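Local atomic coordinates of ribonucleoside-diphosphate reductase (Pseudomonas aeruginosa, PDB entry 5IM3), a protein that probably reduces ribonucleoside diphosphates to deoxyribonucleotides, the precursors of DNA, as the allosterically regulated large chain of a class I ribonucleotide reductase. Residues S372-T376 against A399-G403; A449-Y453 against S583-T588. All coordinates share one frame; numbering follows the deposited sequence.

Contact 1 of 2, residues S372-T376 against A399-G403; sequences SCYLT and AGGLG
S372 opens the pairing through its backbone: its O accepts the amide of G401 in a short hydrogen bond, N to O 2.7 Å, and the same oxygen lies 3.1 Å from G400 CA in a CA-H...O contact. C373 adds a second CA-H...O contact, to G401 O, while its SG forms a disulfide with C602 on strand 600-608, consistent with the redox-active cysteine pair of class I reductases in its oxidised state. Y374 is held through both its N and its O: the N donates to G401 O (3.0 Å) and the O receives G403 N (2.9 Å), nearly straight, 169° at the hydrogen. A residue bonding through N and O to the two neighbours of its partner, here G401 and G403 flanking L402, is the mark of parallel pairing, and these are the two strands of a beta-alpha-beta crossover in the ten-stranded alpha-beta barrel, with helix 382-395 as the connection. The helix packs on the face that carries Y374 and L402, where L395 touches both side chains. With CG anti to the carbonyl carbon (chi1 -47°), the Y374 ring lies back along the strand and brings its edge near G400 CA, where a glycine leaves room; Y374 CB meets the methyl L402 CD2 at 3.9 Å. L375 emerges on the other face, beside C373, and packs against A600 and C602; its CA approaches G403 O. T376 closes the segment by donating its N to G403 O, 2.9 Å away, and its hydroxyl hydrogen-bonds N404 OD1.

Contact 2 of 2, residues A449-Y453 against S583-T588; sequences AVCAY and SSNLCT
Y453 reaches from strand 450-455 of the reductase barrel across to S583-T588, an irregular segment before strand 600-608 that is consistent with the finger loop running through the barrel in this family. Its CB lies 3.6 Å from S583 CB. A chi1 of -76° sets CG beside the backbone N and lays the ring against S583 and S584; S583 CB sits over one face in a CH-pi contact, 3.8 Å from the centroid. The same face receives S584 N nearer the far rim, where CE2 lies 3.7 Å from that nitrogen, while CE1 on the other flank comes up to S584 O. S583 OG donates to S584 O, in the carbonyl plane on a lone pair, tying the two residues together. Nearer the start of the strand the contact becomes apolar: L586 fits CD1 on C451 CB (4.0 Å) and CD2 on A449 CB (3.8 Å). N585 OD1 accepts the backbone amides of E589 and I590. At the tip, the buried Y453 OH passes close to S584 CB and T588 CG2 and donates to the main-chain N585 O at 2.6 Å, with that oxygen near the ring plane and the donor tilted 18° from the carbonyl plane.

Contacts 1 and 2, with centres 8 Å apart, share one sheet because strand 401-405 of the first lies beside strand 450-455 of the second. L402 joins them by two probable backbone hydrogen bonds, its O to C451 N at 2.8 Å and its N to A449 O at 3.2 Å. The loop of contact 2 also passes beside strand 373-377: L375 CD2 lies 3.5 Å from S583 O, and N585 packs, tentatively, on C373 in the conformer modelled. The C373-C602 disulfide and this loop probably line the substrate side of the barrel, as in relatives. A bound dATP lies about 8 Å from the side chain of A399 and, farther off, about 13 Å from that of A449.

Contact 1 of 2, residues S372-T376 against A399-G403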
loop_
_atom_site.group_PDB
_atom_site.type_symbol
_atom_site.label_atom_id
_atom_site.label_comp_id
_atom_site.label_asym_id
_atom_site.label_seq_id
_atom_site.Cartn_x
_atom_site.Cartn_y
_atom_site.Cartn_z
ATOM N N SER A 372 -46.562 -1.452 12.795
ATOM C CA SER A 372 -45.566 -0.454 13.167
ATOM C C SER A 372 -44.614 -0.139 12.016
ATOM O O SER A 372 -43.455 0.214 12.247
ATOM C CB SER A 372 -44.774 -0.919 14.390
ATOM O OG SER A 372 -44.038 -2.096 14.101
ATOM N N CYS A 373 -45.099 -0.252 10.774
ATOM C CA CYS A 373 -44.313 -0.051 9.559
ATOM C C CYS A 373 -45.056 0.927 8.661
ATOM O O CYS A 373 -46.228 0.703 8.344
ATOM C CB CYS A 373 -44.091 -1.392 8.836
ATOM S SG CYS A 373 -43.482 -1.346 7.098
ATOM N N TYR A 374 -44.383 2.005 8.249
ATOM C CA TYR A 374 -45.055 3.068 7.509
ATOM C C TYR A 374 -44.181 3.598 6.383
ATOM O O TYR A 374 -42.950 3.539 6.445
ATOM C CB TYR A 374 -45.432 4.243 8.423
ATOM C CG TYR A 374 -46.104 3.839 9.711
ATOM C CD1 TYR A 374 -47.480 3.679 9.781
ATOM C CD2 TYR A 374 -45.359 3.619 10.858
ATOM C CE1 TYR A 374 -48.092 3.311 10.962
ATOM C CE2 TYR A 374 -45.957 3.253 12.035
ATOM C CZ TYR A 374 -47.322 3.098 12.086
ATOM O OH TYR A 374 -47.903 2.730 13.272
ATOM N N LEU A 375 -44.845 4.139 5.359
ATOM C CA LEU A 375 -44.202 4.810 4.240
ATOM C C LEU A 375 -44.798 6.203 4.095
ATOM O O LEU A 375 -46.017 6.378 4.192
ATOM C CB LEU A 375 -44.381 4.042 2.918
ATOM C CG LEU A 375 -43.751 2.650 2.785
ATOM C CD1 LEU A 375 -44.557 1.584 3.523
ATOM C CD2 LEU A 375 -43.611 2.289 1.310
ATOM N N THR A 376 -43.937 7.190 3.858
ATOM C CA THR A 376 -44.364 8.571 3.688
ATOM C C THR A 376 -43.678 9.173 2.473
ATOM O O THR A 376 -42.679 8.654 1.969
ATOM C CB THR A 376 -44.043 9.434 4.917
ATOM O OG1 THR A 376 -42.631 9.670 4.982
ATOM C CG2 THR A 376 -44.505 8.755 6.203
ATOM N N ALA A 399 -41.836 2.525 18.586
ATOM C CA ALA A 399 -40.912 1.610 17.911
ATOM C C ALA A 399 -41.274 1.368 16.446
ATOM O O ALA A 399 -40.922 0.330 15.880
ATOM C CB ALA A 399 -40.819 0.270 18.649
ATOM N N GLY A 400 -41.957 2.313 15.807
ATOM C CA GLY A 400 -42.312 2.147 14.409
ATOM C C GLY A 400 -41.138 2.366 13.471
ATOM O O GLY A 400 -40.241 3.173 13.721
ATOM N N GLY A 401 -41.149 1.621 12.369
ATOM C CA GLY A 401 -40.160 1.772 11.313
ATOM C C GLY A 401 -40.738 2.565 10.154
ATOM O O GLY A 401 -41.921 2.443 9.837
ATOM N N LEU A 402 -39.887 3.370 9.516
ATOM C CA LEU A 402 -40.334 4.370 8.556
ATOM C C LEU A 402 -39.503 4.349 7.281
ATOM O O LEU A 402 -38.270 4.289 7.328
ATOM C CB LEU A 402 -40.253 5.771 9.163
ATOM C CG LEU A 402 -41.321 6.124 10.192
ATOM C CD1 LEU A 402 -40.790 7.149 11.168
ATOM C CD2 LEU A 402 -42.547 6.651 9.479
ATOM N N GLY A 403 -40.190 4.424 6.145
ATOM C CA GLY A 403 -39.582 4.813 4.883
ATOM C C GLY A 403 -40.048 6.211 4.504
ATOM O O GLY A 403 -41.239 6.517 4.588
#

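Contact 2 of 2, residues A449-Y453 against S583-T588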
loop_
_atom_site.group_PDB
_atom_site.type_symbol
_atom_site.label_atom_id
_atom_site.label_comp_id
_atom_site.label_asym_id
_atom_site.label_seq_id
_atom_site.Cartn_x
_atom_site.Cartn_y
_atom_site.Cartn_z
ATOM N N ALA A 449 -36.242 2.937 13.671
ATOM C CA ALA A 449 -35.333 3.392 12.626
ATOM C C ALA A 449 -36.109 4.013 11.464
ATOM O O ALA A 449 -37.332 3.877 11.376
ATOM C CB ALA A 449 -34.470 2.234 12.137
ATOM N N VAL A 450 -35.388 4.699 10.578
ATOM C CA VAL A 450 -35.973 5.361 9.418
ATOM C C VAL A 450 -35.010 5.221 8.245
ATOM O O VAL A 450 -33.790 5.207 8.420
ATOM C CB VAL A 450 -36.283 6.850 9.719
ATOM C CG1 VAL A 450 -35.052 7.549 10.257
ATOM C CG2 VAL A 450 -36.816 7.567 8.485
ATOM N N CYS A 451 -35.567 5.097 7.039
ATOM C CA CYS A 451 -34.777 4.993 5.815
ATOM C C CYS A 451 -35.233 6.070 4.844
ATOM O O CYS A 451 -36.412 6.122 4.485
ATOM C CB CYS A 451 -34.917 3.610 5.169
ATOM S SG CYS A 451 -33.939 3.403 3.650
ATOM N N ALA A 452 -34.298 6.913 4.407
ATOM C CA ALA A 452 -34.592 7.955 3.433
ATOM C C ALA A 452 -34.287 7.466 2.022
ATOM O O ALA A 452 -33.251 6.839 1.777
ATOM C CB ALA A 452 -33.785 9.219 3.737
ATOM N N TYR A 453 -35.200 7.753 1.097
ATOM C CA TYR A 453 -35.072 7.367 -0.302
ATOM C C TYR A 453 -34.867 8.602 -1.171
ATOM O O TYR A 453 -35.482 9.647 -0.936
ATOM C CB TYR A 453 -36.315 6.614 -0.779
ATOM C CG TYR A 453 -36.413 5.184 -0.307
ATOM C CD1 TYR A 453 -36.817 4.886 0.989
ATOM C CD2 TYR A 453 -36.144 4.131 -1.168
ATOM C CE1 TYR A 453 -36.924 3.579 1.420
ATOM C CE2 TYR A 453 -36.248 2.819 -0.745
ATOM C CZ TYR A 453 -36.638 2.550 0.552
ATOM O OH TYR A 453 -36.745 1.252 0.983
ATOM N N SER A 583 -41.588 5.179 -2.792
ATOM C CA SER A 583 -40.400 4.525 -2.258
ATOM C C SER A 583 -40.835 3.179 -1.693
ATOM O O SER A 583 -42.009 2.801 -1.766
ATOM C CB SER A 583 -39.715 5.376 -1.189
ATOM O OG SER A 583 -40.409 5.324 0.046
ATOM N N SER A 584 -39.876 2.456 -1.134
ATOM C CA SER A 584 -40.170 1.276 -0.344
ATOM C C SER A 584 -40.071 1.658 1.136
ATOM O O SER A 584 -40.068 2.843 1.483
ATOM C CB SER A 584 -39.229 0.142 -0.754
ATOM O OG SER A 584 -39.631 -1.079 -0.165
ATOM N N ASN A 585 -39.989 0.671 2.015
ATOM C CA ASN A 585 -40.041 0.930 3.443
ATOM C C ASN A 585 -38.663 0.729 4.068
ATOM O O ASN A 585 -37.650 0.573 3.372
ATOM C CB ASN A 585 -41.094 0.039 4.103
ATOM C CG ASN A 585 -40.692 -1.421 4.118
ATOM O OD1 ASN A 585 -40.247 -1.966 3.106
ATOM N ND2 ASN A 585 -40.830 -2.061 5.276
ATOM N N LEU A 586 -38.633 0.742 5.401
ATOM C CA LEU A 586 -37.384 0.568 6.133
ATOM C C LEU A 586 -36.664 -0.718 5.733
ATOM O O LEU A 586 -35.429 -0.755 5.679
ATOM C CB LEU A 586 -37.667 0.578 7.636
ATOM C CG LEU A 586 -36.483 0.320 8.571
ATOM C CD1 LEU A 586 -35.391 1.372 8.391
ATOM C CD2 LEU A 586 -36.951 0.285 10.017
ATOM N N CYS A 587 -37.415 -1.784 5.451
ATOM C CA CYS A 587 -36.839 -3.098 5.194
ATOM C C CYS A 587 -36.920 -3.517 3.730
ATOM O O CYS A 587 -36.485 -4.622 3.392
ATOM C CB CYS A 587 -37.525 -4.138 6.088
ATOM S SG CYS A 587 -37.358 -3.770 7.856
ATOM N N THR A 588 -37.475 -2.669 2.861
ATOM C CA THR A 588 -37.376 -2.793 1.402
ATOM C C THR A 588 -38.162 -3.976 0.843
ATOM O O THR A 588 -37.746 -4.582 -0.142
ATOM C CB THR A 588 -35.913 -2.879 0.940
ATOM O OG1 THR A 588 -35.382 -4.181 1.217
ATOM C CG2 THR A 588 -35.069 -1.814 1.630
#